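Local coordinates for protein cyanuric acid amidohydrolase (Azorhizobium caulinodans, PDB 4NQ3) that hydrolyses the s-triazine ring of cyanuric acid to carboxybiuret, which decarboxylates spontaneously to biuret, a step in the degradation of atrazine, at residues A32-I37 / F90-R95; E73-M78 / G233-V238; A250-V255 / S270-E275; A279-A284 / A348-R353; L199-E204 / S220-C225. All blocks are in the same frame, centred on the assembly; numbering follows the deposited sequence.

Interaction 1: A32-I37 / F90-R95; sequences AGILAI and FLVFER. With SO4 (sulfate ion), chain D.
Ile34-Ile37 and Phe90-Arg95 run antiparallel as neighbouring strands, and their register slips by one residue where Leu35 and Ala36 both stand opposite Phe93. Phe93 O takes the N-H of Leu35 at 2.8 Å nearly along its C=O axis, and a weak second bond from Ala36 N, while Phe93 N returns a straight bond to Ala36 O at 2.9 Å. Before the bulge, Arg95 N donates to Gly33 O; a CB at Gly33 would come too near Arg95 O, consistent with a glycine here. One face carries Ile34, Ile37, Val92 and Glu94. There Ile37 and Val92 lie side by side, pointing the same way, with their CG2 methyls 4.0 Å apart, whereas Ile34 crosses Val92 obliquely. Glu94 keeps CG anti to its backbone N (chi1 -177°) and stretches out straight, so that its carboxylate reaches Ala30 N and His7. On the other face Phe93 turns its ring edge to Ala36 O, and its CG stands anti to its own carbonyl carbon. Arg95 leaves the strand fully extended and then bends at chi3 (60°), which lays its guanidinium under Leu35: CD2 of Leu35 sits 4.0 Å above the centre of the guanidinium plane. In that plane a sulfate ion, probably from the crystallisation liquor, receives Arg95 NH2 on O3 at 2.7 Å and Arg95 NH1 on O2 at 3.0 Å; Arg111 binds it too. Bulky apolar residues and the bonded Glu94 fill the buried faces, while Arg95 ends at the exposed margin. The pairing is a classic beta bulge within the four-stranded mixed sheet of the first repeating unit.

Interaction 2: E73-M78 / G233-V238; sequences EVCLVM and GHEIVV
This contact belongs to the junction between the first and second repeating units, where strands of two different mixed sheets cross almost at right angles (96°) instead of pairing. Strand 75-80 is an outermost strand of its own sheet. The amide of Cys75 is turned to strand 34-41, and that of Leu76 to the other side, where no strand of the same sheet follows. Glu235 supplies the missing acceptor: its OE1 receives Leu76 N at 3.0 Å in a nearly straight bond, the donor standing above the carboxylate plane rather than in it. The side chain gets there by a bend at chi2 (-98°), which turns the carboxylate toward the N-H of Leu76. A glutamate suits the place because its second oxygen, OE2, can accept a weak hydrogen bond from His113 ND1. Its side chain also lies about 4 Å from that of the active-site Lys156 at their nearest atoms, so the lysine would probably favour the charged carboxylate, and the carboxylate may in turn influence the lysine. Lys156 NZ is further hydrogen-bonded to Met78 O, so strand 75-80 itself reaches the catalytic lysine of the neighbouring unit. The rest of the contact is mostly van der Waals packing, small in scale. Cys75 points across to the other strand, and its compact thiol fits against Ile236 O and Glu235 CB. With SG anti to the carbonyl carbon, the sulfur lies 4.0 Å from Glu235 CB and 3.6 Å from Ile236 O. Cys75 CB itself meets Val237 CG2 at 3.7 Å.

Interaction 3: A250-V255 / S270-E275; sequences AIAHGV and SALGAE
Apolar packing of a helix end on a strand makes this contact, in the third repeating unit and away from the active site. Strand 249-256 is an outermost strand of its sheet, and the end of helix 263-271 lies over it with no hydrogen bond between 250-255 and 270-275. Leu272 does most of the work. Its CG is anti to the carbonyl carbon (chi1 -70°), which lowers the branched end onto two alanines two residues apart on one face of the strand. The CD2 branch meets Ala250 CB at 3.4 Å and CG rests on Ala252 CB at 3.6 Å, so its branched end spans the pair. Small alanines let the backbone come near: Leu272 CD2 is also 3.6 Å from Ile251 N. Ala271 adds a methyl-to-methyl touch, its CB 4.2 Å from Ala252 CB. The leucine also touches Val349 and Ala351 on the adjoining strand. Just beyond it the helix closes in a Schellman motif at Gly273, whose positive phi (63°) suits glycine and whose N bonds back to Ser270 O at 2.9 Å. Helix 263-271 links two parallel strands, 249-256 and 281-286, separated in the sheet by strand 345-352, the arrangement of a beta-alpha-beta crossover.

Interaction 4: A279-A284 / A348-R353; sequences ATIVLA and AVIAAR
Two antiparallel strands in the middle of the third repeating unit's mixed sheet, 281-286 and 345-352, meet here, and their side chains are sorted onto two faces. On one, Ile281 and Ile350 lie side by side and point the same way, each with CG1 anti to its carbonyl carbon, and their CB atoms are 3.9 Å apart. Beta-branched isoleucines suit an extended backbone and fill this buried face, where Ile281 also touches Val6 and Arg8 of strand 2-10. An alanine at Ile281 would remove CG1, CG2 and CD1 and would probably loosen the packing against Ile350 and strand 2-10. On the Val282 and Val349 side, Thr280, just before the strand, crosses Val349 obliquely, its CG2 3.5 Å from CG1 of Val349; helices 263-271 and 309-325 cover this side. The threonine turns its other branch away, OG1 taking the N-H of Gly277. The backbones bond regularly: Leu283 N gives to Ala348 O at 3.0 Å, almost straight (174°), and Ala348 N to Leu283 O at 2.8 Å. Ile350 N reaches Ile281 O at 2.9 Å, while the return bond is weak. Where the pairing ends, one water donates to both Ala279 O and Ile350 O, bridging the strands.

Interaction 5: L199-E204 / S220-C225; sequences LGEVAE and SARASC
An ST turn, extended to an ST motif, shapes the chain just before strand 223-227 of the second repeating unit: Ser220 OG accepts from Arg222 N at 2.7 Å and from Ala223 N at 2.9 Å. Glu201 comes to this turn from the loop after helix 180-199; the chain leaves helical geometry at Gly200, a residue at ease with positive phi. The packed half of the contact is the Glu201 carboxylate. Its OE2 accepts from Ala221 N at 3.1 Å and forms a salt bridge with Arg222 NH2 at 2.7 Å; Arg222 NE adds a weak bond. The two flat groups stand almost perpendicular (85°): the oxygen lies at the guanidinium edge, near its plane, while NH2 approaches from above the carboxylate. OE1 takes the hydroxyl of Ser220, although the position of OE1 is less sure. A long, extended acid suits the place because one carboxylate can serve backbone, hydroxyl and guanidinium together. An alanine at Glu201 would remove all these acceptors and would probably leave the buried Arg222 with weaker partners, such as a long ion pair to Glu148, and the turn less firmly tied to the loop. The other half is loose: beyond Glu201 the chain runs away from the turn, through exposed Ala203 to the poorly ordered Glu204, whose carboxylate pairs with Arg129. Arg222 NH1 has a weak bond to Val150 O, and the turn lies close to the metal-binding residues Gln339 and Gly340. Over one face of the Arg222 guanidinium, Leu199 CD1 sits 3.9 Å above the centre of its plane.

How the interactions relate
Interactions 1 and 4 are strand pairings inside the sheets of the first and third repeating units, held by backbone bonds and aliphatic faces; they meet where Leu91 packs on Ile281 and Leu283. Interaction 3 shares the sheet of interaction 4, with Ala252 O bonded to Val349 N, but uses methyl packing instead. Interaction 2 adjoins interaction 1 through Ile37 and Cys75 and joins two units by one carboxylate-to-backbone bond and small apolar packing near the catalytic lysine. Interaction 5 is the most polar, a salt bridge at a loop; its Ala221 touches Val255 of interaction 3. All five are mainly buried, with exposed residues at the margins, such as Arg95, Ala271 and Ala279.

Interaction 1: A32-I37 / F90-R95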
# COMPACT_ATOMS: atom_id res chain seq x y z
N ALA A 32 26.35 -30.32 -8.62
CA ALA A 32 26.89 -31.04 -7.47
C ALA A 32 27.54 -30.10 -6.47
O ALA A 32 27.50 -30.34 -5.26
CB ALA A 32 27.88 -32.08 -7.93
N GLY A 33 28.10 -29.01 -6.96
CA GLY A 33 28.86 -28.10 -6.12
C GLY A 33 28.11 -26.87 -5.66
O GLY A 33 28.69 -25.94 -5.09
N ILE A 34 26.80 -26.84 -5.91
CA ILE A 34 26.00 -25.72 -5.47
C ILE A 34 25.76 -25.83 -3.97
O ILE A 34 25.14 -26.79 -3.51
CB ILE A 34 24.67 -25.65 -6.20
CG1 ILE A 34 24.89 -25.29 -7.66
CG2 ILE A 34 23.77 -24.62 -5.57
CD1 ILE A 34 23.58 -25.17 -8.43
N LEU A 35 26.27 -24.87 -3.21
CA LEU A 35 26.09 -24.85 -1.77
C LEU A 35 24.83 -24.09 -1.36
O LEU A 35 24.07 -24.59 -0.52
CB LEU A 35 27.30 -24.25 -1.08
CG LEU A 35 28.51 -25.15 -1.22
CD1 LEU A 35 29.66 -24.60 -0.43
CD2 LEU A 35 28.12 -26.50 -0.69
N ALA A 36 24.63 -22.90 -1.91
CA ALA A 36 23.49 -22.08 -1.49
C ALA A 36 23.07 -21.16 -2.60
O ALA A 36 23.88 -20.81 -3.44
CB ALA A 36 23.82 -21.27 -0.24
N ILE A 37 21.81 -20.76 -2.61
CA ILE A 37 21.37 -19.71 -3.52
C ILE A 37 20.69 -18.58 -2.76
O ILE A 37 19.75 -18.82 -2.01
CB ILE A 37 20.41 -20.24 -4.56
CG1 ILE A 37 21.00 -21.42 -5.31
CG2 ILE A 37 20.14 -19.17 -5.58
CD1 ILE A 37 20.04 -21.96 -6.35
N PHE A 90 19.32 -13.75 -8.60
CA PHE A 90 19.83 -14.85 -7.78
C PHE A 90 21.35 -14.73 -7.60
O PHE A 90 22.06 -14.30 -8.49
CB PHE A 90 19.52 -16.21 -8.41
CG PHE A 90 18.07 -16.53 -8.47
CD1 PHE A 90 17.23 -16.17 -7.42
CD2 PHE A 90 17.53 -17.17 -9.58
CE1 PHE A 90 15.86 -16.46 -7.48
CE2 PHE A 90 16.16 -17.46 -9.65
CZ PHE A 90 15.33 -17.11 -8.61
N LEU A 91 21.84 -15.12 -6.43
CA LEU A 91 23.25 -15.25 -6.15
C LEU A 91 23.58 -16.72 -5.89
O LEU A 91 23.24 -17.24 -4.82
CB LEU A 91 23.60 -14.43 -4.93
CG LEU A 91 24.98 -13.87 -4.94
CD1 LEU A 91 25.22 -13.25 -6.30
CD2 LEU A 91 25.04 -12.84 -3.83
N VAL A 92 24.22 -17.40 -6.83
CA VAL A 92 24.52 -18.82 -6.62
C VAL A 92 25.94 -19.00 -6.11
O VAL A 92 26.88 -18.50 -6.70
CB VAL A 92 24.37 -19.65 -7.89
CG1 VAL A 92 24.74 -21.10 -7.57
CG2 VAL A 92 22.95 -19.59 -8.38
N PHE A 93 26.06 -19.72 -5.00
CA PHE A 93 27.34 -20.00 -4.34
C PHE A 93 27.75 -21.44 -4.60
O PHE A 93 27.09 -22.37 -4.12
CB PHE A 93 27.22 -19.77 -2.84
CG PHE A 93 27.08 -18.33 -2.46
CD1 PHE A 93 28.20 -17.52 -2.32
CD2 PHE A 93 25.83 -17.78 -2.22
CE1 PHE A 93 28.07 -16.18 -1.96
CE2 PHE A 93 25.68 -16.44 -1.86
CZ PHE A 93 26.81 -15.64 -1.73
N GLU A 94 28.84 -21.63 -5.35
CA GLU A 94 29.28 -22.96 -5.76
C GLU A 94 30.64 -23.28 -5.16
O GLU A 94 31.46 -22.41 -5.03
CB GLU A 94 29.37 -23.01 -7.29
CG GLU A 94 29.76 -24.35 -7.90
CD GLU A 94 29.95 -24.25 -9.42
OE1 GLU A 94 29.88 -23.11 -9.93
OE2 GLU A 94 30.17 -25.29 -10.09
N ARG A 95 30.85 -24.52 -4.76
CA ARG A 95 32.18 -24.97 -4.35
C ARG A 95 32.79 -25.82 -5.48
O ARG A 95 32.16 -26.78 -5.92
CB ARG A 95 32.10 -25.78 -3.04
CG ARG A 95 33.41 -26.36 -2.53
CD ARG A 95 33.23 -27.14 -1.23
NE ARG A 95 32.29 -28.24 -1.41
CZ ARG A 95 31.53 -28.77 -0.45
NH1 ARG A 95 31.59 -28.28 0.79
NH2 ARG A 95 30.70 -29.78 -0.73
S SO4 D . 28.94 -30.00 2.75
O1 SO4 D . 28.57 -31.27 3.38
O2 SO4 D . 30.25 -29.51 3.22
O3 SO4 D . 28.98 -30.19 1.29
O4 SO4 D . 27.93 -29.01 3.13

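Interaction 2: E73-M78 / G233-V238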
# COMPACT_ATOMS: atom_id res chain seq x y z
N GLU A 73 19.66 -30.31 0.30
CA GLU A 73 20.76 -29.86 1.13
C GLU A 73 21.27 -28.50 0.69
O GLU A 73 22.11 -27.91 1.35
CB GLU A 73 21.89 -30.88 1.11
CG GLU A 73 21.55 -32.14 1.89
CD GLU A 73 22.25 -33.39 1.34
OE1 GLU A 73 23.35 -33.27 0.74
OE2 GLU A 73 21.68 -34.50 1.47
N VAL A 74 20.74 -27.99 -0.42
CA VAL A 74 21.12 -26.65 -0.87
C VAL A 74 20.38 -25.61 -0.05
O VAL A 74 19.17 -25.73 0.16
CB VAL A 74 20.81 -26.43 -2.38
CG1 VAL A 74 21.16 -25.01 -2.81
CG2 VAL A 74 21.55 -27.44 -3.20
N CYS A 75 21.09 -24.60 0.44
CA CYS A 75 20.44 -23.55 1.20
C CYS A 75 19.80 -22.55 0.28
O CYS A 75 20.49 -21.94 -0.56
CB CYS A 75 21.43 -22.84 2.11
SG CYS A 75 21.79 -23.84 3.59
N LEU A 76 18.49 -22.39 0.41
CA LEU A 76 17.74 -21.44 -0.39
C LEU A 76 17.30 -20.27 0.49
O LEU A 76 16.38 -20.40 1.31
CB LEU A 76 16.56 -22.13 -1.06
CG LEU A 76 16.89 -23.22 -2.09
CD1 LEU A 76 15.63 -23.80 -2.75
CD2 LEU A 76 17.84 -22.71 -3.18
N VAL A 77 17.98 -19.14 0.35
CA VAL A 77 17.62 -17.89 1.02
C VAL A 77 16.96 -16.93 0.04
O VAL A 77 17.64 -16.26 -0.74
CB VAL A 77 18.84 -17.18 1.65
CG1 VAL A 77 18.39 -15.97 2.42
CG2 VAL A 77 19.66 -18.11 2.49
N MSE A 78 15.63 -16.85 0.06
CA MSE A 78 14.96 -15.91 -0.82
C MSE A 78 14.51 -14.72 -0.01
O MSE A 78 13.60 -14.83 0.81
CB MSE A 78 13.77 -16.54 -1.52
CG MSE A 78 14.13 -17.70 -2.46
SE MSE A 78 15.20 -17.14 -4.00
CE MSE A 78 16.87 -18.05 -3.50
N GLY A 233 11.96 -23.97 9.59
CA GLY A 233 13.28 -23.96 10.22
C GLY A 233 14.20 -22.83 9.77
O GLY A 233 13.74 -21.71 9.49
N HIS A 234 15.51 -23.10 9.73
CA HIS A 234 16.49 -22.09 9.32
C HIS A 234 17.43 -22.59 8.22
O HIS A 234 17.74 -23.79 8.16
CB HIS A 234 17.35 -21.64 10.51
CG HIS A 234 16.57 -21.18 11.71
ND1 HIS A 234 16.03 -22.06 12.62
CD2 HIS A 234 16.23 -19.94 12.13
CE1 HIS A 234 15.40 -21.37 13.56
NE2 HIS A 234 15.51 -20.08 13.29
N GLU A 235 17.89 -21.68 7.37
CA GLU A 235 19.02 -21.96 6.47
C GLU A 235 20.18 -21.07 6.89
O GLU A 235 20.00 -19.87 7.08
CB GLU A 235 18.68 -21.70 5.02
CG GLU A 235 17.34 -22.30 4.64
CD GLU A 235 17.46 -23.65 3.97
OE1 GLU A 235 17.18 -23.72 2.74
OE2 GLU A 235 17.81 -24.64 4.66
N ILE A 236 21.36 -21.65 7.06
CA ILE A 236 22.52 -20.88 7.45
C ILE A 236 23.61 -20.95 6.37
O ILE A 236 23.95 -22.04 5.87
CB ILE A 236 23.09 -21.37 8.77
CG1 ILE A 236 22.18 -20.96 9.92
CG2 ILE A 236 24.48 -20.79 9.01
CD1 ILE A 236 20.98 -21.83 10.07
N VAL A 237 24.16 -19.80 6.01
CA VAL A 237 25.29 -19.76 5.09
C VAL A 237 26.35 -18.86 5.66
O VAL A 237 26.10 -17.67 5.86
CB VAL A 237 24.86 -19.24 3.71
CG1 VAL A 237 26.05 -19.21 2.79
CG2 VAL A 237 23.80 -20.13 3.14
N VAL A 238 27.54 -19.41 5.92
CA VAL A 238 28.67 -18.65 6.45
C VAL A 238 29.67 -18.32 5.34
O VAL A 238 30.15 -19.21 4.64
CB VAL A 238 29.41 -19.44 7.55
CG1 VAL A 238 30.71 -18.79 7.92
CG2 VAL A 238 28.54 -19.62 8.77

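Interaction 3: A250-V255 / S270-E275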
# COMPACT_ATOMS: atom_id res chain seq x y z
N ALA A 250 37.68 -12.82 -2.92
CA ALA A 250 37.78 -12.55 -1.48
C ALA A 250 36.53 -11.83 -0.99
O ALA A 250 35.71 -11.34 -1.79
CB ALA A 250 38.99 -11.74 -1.17
N ILE A 251 36.37 -11.74 0.32
CA ILE A 251 35.23 -11.04 0.88
C ILE A 251 35.73 -10.10 1.94
O ILE A 251 36.66 -10.42 2.67
CB ILE A 251 34.17 -12.02 1.46
CG1 ILE A 251 32.90 -11.28 1.89
CG2 ILE A 251 34.75 -12.84 2.61
CD1 ILE A 251 31.76 -12.20 2.29
N ALA A 252 35.15 -8.91 1.99
CA ALA A 252 35.44 -7.93 3.03
C ALA A 252 34.09 -7.45 3.55
O ALA A 252 33.08 -7.62 2.86
CB ALA A 252 36.26 -6.79 2.48
N HIS A 253 34.06 -6.88 4.75
CA HIS A 253 32.80 -6.41 5.33
C HIS A 253 33.02 -5.23 6.25
O HIS A 253 34.14 -4.99 6.70
CB HIS A 253 32.10 -7.51 6.13
CG HIS A 253 32.59 -7.60 7.54
ND1 HIS A 253 33.75 -8.25 7.88
CD2 HIS A 253 32.08 -7.10 8.69
CE1 HIS A 253 33.93 -8.16 9.19
NE2 HIS A 253 32.93 -7.46 9.71
N GLY A 254 31.93 -4.55 6.59
CA GLY A 254 31.96 -3.43 7.50
C GLY A 254 30.57 -3.17 8.05
O GLY A 254 29.61 -3.82 7.63
N VAL A 255 30.45 -2.23 8.98
CA VAL A 255 29.15 -1.92 9.56
C VAL A 255 28.73 -0.51 9.25
O VAL A 255 29.40 0.43 9.61
CB VAL A 255 29.15 -2.10 11.07
CG1 VAL A 255 27.78 -1.73 11.65
CG2 VAL A 255 29.50 -3.52 11.42
N SER A 270 38.56 -1.19 -0.88
CA SER A 270 40.01 -1.01 -0.70
C SER A 270 40.69 -2.26 -0.18
O SER A 270 41.71 -2.70 -0.72
CB SER A 270 40.30 0.14 0.24
OG SER A 270 40.40 1.34 -0.48
N ALA A 271 40.13 -2.84 0.88
CA ALA A 271 40.68 -4.05 1.47
C ALA A 271 40.82 -5.16 0.44
O ALA A 271 41.81 -5.91 0.44
CB ALA A 271 39.80 -4.50 2.61
N LEU A 272 39.83 -5.25 -0.44
CA LEU A 272 39.76 -6.26 -1.50
C LEU A 272 40.62 -5.94 -2.74
O LEU A 272 40.75 -6.79 -3.65
CB LEU A 272 38.32 -6.43 -1.94
CG LEU A 272 37.36 -7.11 -0.97
CD1 LEU A 272 35.93 -6.89 -1.45
CD2 LEU A 272 37.67 -8.59 -0.88
N GLY A 273 41.18 -4.73 -2.79
CA GLY A 273 41.96 -4.28 -3.94
C GLY A 273 41.14 -4.21 -5.22
O GLY A 273 41.63 -4.48 -6.32
N ALA A 274 39.88 -3.84 -5.07
CA ALA A 274 38.97 -3.74 -6.19
C ALA A 274 38.30 -2.37 -6.25
O ALA A 274 38.26 -1.63 -5.26
CB ALA A 274 37.93 -4.83 -6.11
N GLU A 275 37.81 -2.00 -7.42
CA GLU A 275 37.03 -0.78 -7.52
C GLU A 275 35.60 -1.08 -7.94
O GLU A 275 35.33 -2.11 -8.57
CB GLU A 275 37.71 0.22 -8.47
CG GLU A 275 38.13 -0.33 -9.82
CD GLU A 275 39.19 0.55 -10.46
OE1 GLU A 275 39.86 1.29 -9.70
OE2 GLU A 275 39.34 0.52 -11.70

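Interaction 4: A279-A284 / A348-R353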
# COMPACT_ATOMS: atom_id res chain seq x y z
N ALA A 279 30.63 -5.71 -11.68
CA ALA A 279 31.00 -6.99 -11.10
C ALA A 279 30.98 -7.02 -9.58
O ALA A 279 30.95 -8.10 -8.99
CB ALA A 279 32.36 -7.41 -11.60
N THR A 280 31.03 -5.87 -8.92
CA THR A 280 31.02 -5.86 -7.45
C THR A 280 29.75 -6.53 -6.91
O THR A 280 28.63 -6.26 -7.36
CB THR A 280 31.09 -4.43 -6.89
OG1 THR A 280 32.12 -3.69 -7.55
CG2 THR A 280 31.37 -4.48 -5.40
N ILE A 281 29.91 -7.44 -5.96
CA ILE A 281 28.78 -8.07 -5.30
C ILE A 281 28.57 -7.43 -3.93
O ILE A 281 29.51 -7.39 -3.13
CB ILE A 281 29.02 -9.55 -5.12
CG1 ILE A 281 29.08 -10.25 -6.47
CG2 ILE A 281 27.96 -10.16 -4.21
CD1 ILE A 281 29.42 -11.68 -6.34
N VAL A 282 27.35 -6.97 -3.65
CA VAL A 282 27.09 -6.30 -2.37
C VAL A 282 25.97 -6.96 -1.60
O VAL A 282 24.91 -7.21 -2.15
CB VAL A 282 26.73 -4.81 -2.58
CG1 VAL A 282 26.68 -4.10 -1.24
CG2 VAL A 282 27.74 -4.14 -3.51
N LEU A 283 26.21 -7.27 -0.32
CA LEU A 283 25.14 -7.77 0.56
C LEU A 283 25.02 -6.82 1.74
O LEU A 283 26.00 -6.59 2.45
CB LEU A 283 25.47 -9.18 1.05
CG LEU A 283 26.09 -10.08 -0.01
CD1 LEU A 283 26.71 -11.30 0.63
CD2 LEU A 283 25.04 -10.51 -0.99
N ALA A 284 23.84 -6.26 1.98
CA ALA A 284 23.74 -5.27 3.04
C ALA A 284 22.44 -5.38 3.81
O ALA A 284 21.43 -5.79 3.26
CB ALA A 284 23.89 -3.90 2.48
N ALA A 348 28.66 -6.35 3.32
CA ALA A 348 29.80 -7.14 2.88
C ALA A 348 29.96 -6.97 1.38
O ALA A 348 28.99 -6.76 0.65
CB ALA A 348 29.62 -8.60 3.24
N VAL A 349 31.19 -7.07 0.91
CA VAL A 349 31.46 -6.98 -0.51
C VAL A 349 32.24 -8.20 -0.94
O VAL A 349 33.09 -8.68 -0.19
CB VAL A 349 32.25 -5.73 -0.86
CG1 VAL A 349 32.52 -5.69 -2.33
CG2 VAL A 349 31.47 -4.52 -0.43
N ILE A 350 31.94 -8.70 -2.13
CA ILE A 350 32.67 -9.85 -2.67
C ILE A 350 33.25 -9.50 -4.02
O ILE A 350 32.51 -9.26 -4.97
CB ILE A 350 31.79 -11.06 -2.84
CG1 ILE A 350 31.34 -11.59 -1.48
CG2 ILE A 350 32.56 -12.13 -3.60
CD1 ILE A 350 30.45 -12.77 -1.60
N ALA A 351 34.57 -9.45 -4.10
CA ALA A 351 35.21 -9.01 -5.34
C ALA A 351 36.46 -9.82 -5.67
O ALA A 351 36.99 -10.51 -4.80
CB ALA A 351 35.54 -7.54 -5.24
N ALA A 352 36.94 -9.72 -6.91
CA ALA A 352 38.27 -10.25 -7.21
C ALA A 352 39.30 -9.11 -7.14
O ALA A 352 38.96 -7.94 -7.34
CB ALA A 352 38.29 -10.91 -8.57
N ARG A 353 40.55 -9.46 -6.84
CA ARG A 353 41.60 -8.46 -6.73
C ARG A 353 42.08 -7.99 -8.10
O ARG A 353 42.29 -8.81 -9.01
CB ARG A 353 42.79 -9.00 -5.92
CG ARG A 353 43.94 -7.99 -5.75
CD ARG A 353 44.89 -8.39 -4.63
NE ARG A 353 44.27 -8.27 -3.31
CZ ARG A 353 44.21 -7.13 -2.61
NH1 ARG A 353 44.73 -6.02 -3.11
NH2 ARG A 353 43.63 -7.10 -1.42
O HOH W 1 32.64 -9.62 -8.14

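Interaction 5: L199-E204 / S220-C225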
# COMPACT_ATOMS: atom_id res chain seq x y z
N LEU A 199 29.76 -16.52 17.26
CA LEU A 199 31.01 -15.89 16.86
C LEU A 199 31.70 -15.25 18.07
O LEU A 199 32.80 -14.72 17.97
CB LEU A 199 30.75 -14.84 15.78
CG LEU A 199 30.12 -15.27 14.44
CD1 LEU A 199 30.00 -14.09 13.49
CD2 LEU A 199 30.91 -16.39 13.77
N GLY A 200 31.05 -15.31 19.22
CA GLY A 200 31.66 -14.77 20.42
C GLY A 200 31.59 -13.27 20.50
O GLY A 200 32.34 -12.64 21.25
N GLU A 201 30.68 -12.67 19.74
CA GLU A 201 30.49 -11.22 19.79
C GLU A 201 29.62 -10.83 20.99
O GLU A 201 29.57 -9.66 21.39
CB GLU A 201 29.87 -10.71 18.50
CG GLU A 201 30.75 -10.89 17.27
CD GLU A 201 30.02 -10.48 15.99
OE1 GLU A 201 28.92 -11.04 15.72
OE2 GLU A 201 30.53 -9.60 15.26
N VAL A 202 28.95 -11.83 21.56
CA VAL A 202 28.10 -11.66 22.74
C VAL A 202 28.34 -12.83 23.68
O VAL A 202 28.54 -13.96 23.24
CB VAL A 202 26.61 -11.62 22.38
CG1 VAL A 202 25.80 -11.52 23.63
CG2 VAL A 202 26.31 -10.43 21.49
N ALA A 203 28.30 -12.56 24.98
CA ALA A 203 28.49 -13.60 25.99
C ALA A 203 27.18 -14.34 26.27
O ALA A 203 26.10 -13.74 26.21
CB ALA A 203 29.02 -12.99 27.26
N GLU A 204 27.25 -15.63 26.60
CA GLU A 204 26.00 -16.37 26.75
C GLU A 204 25.20 -15.91 27.96
O GLU A 204 23.98 -15.88 27.90
CB GLU A 204 26.23 -17.88 26.83
CG GLU A 204 24.89 -18.63 26.81
CD GLU A 204 24.97 -20.02 26.20
OE1 GLU A 204 26.06 -20.63 26.27
OE2 GLU A 204 23.95 -20.50 25.65
N SER A 220 25.63 -8.12 16.42
CA SER A 220 26.71 -8.72 15.65
C SER A 220 27.07 -7.83 14.47
O SER A 220 26.19 -7.23 13.83
CB SER A 220 26.32 -10.11 15.14
OG SER A 220 27.11 -10.46 14.02
N ALA A 221 28.35 -7.75 14.15
CA ALA A 221 28.79 -7.04 12.96
C ALA A 221 28.71 -7.93 11.71
O ALA A 221 29.06 -7.51 10.61
CB ALA A 221 30.21 -6.52 13.14
N ARG A 222 28.24 -9.16 11.88
CA ARG A 222 28.29 -10.06 10.75
C ARG A 222 26.97 -10.75 10.44
O ARG A 222 26.80 -11.33 9.36
CB ARG A 222 29.40 -11.08 10.99
CG ARG A 222 30.71 -10.48 10.53
CD ARG A 222 31.91 -11.06 11.20
NE ARG A 222 31.95 -10.74 12.61
CZ ARG A 222 32.77 -11.34 13.46
NH1 ARG A 222 33.61 -12.26 13.00
NH2 ARG A 222 32.75 -11.04 14.74
N ALA A 223 26.02 -10.62 11.36
CA ALA A 223 24.71 -11.22 11.19
C ALA A 223 23.92 -10.57 10.06
O ALA A 223 23.86 -9.35 9.95
CB ALA A 223 23.91 -11.15 12.50
N SER A 224 23.32 -11.40 9.21
CA SER A 224 22.34 -10.91 8.26
C SER A 224 21.13 -11.85 8.21
O SER A 224 21.21 -12.94 7.68
CB SER A 224 22.96 -10.75 6.88
OG SER A 224 21.95 -10.44 5.94
N CYS A 225 20.01 -11.43 8.78
CA CYS A 225 18.86 -12.32 8.90
C CYS A 225 17.67 -11.88 8.08
O CYS A 225 17.33 -10.70 8.03
CB CYS A 225 18.48 -12.42 10.35
SG CYS A 225 19.93 -12.94 11.27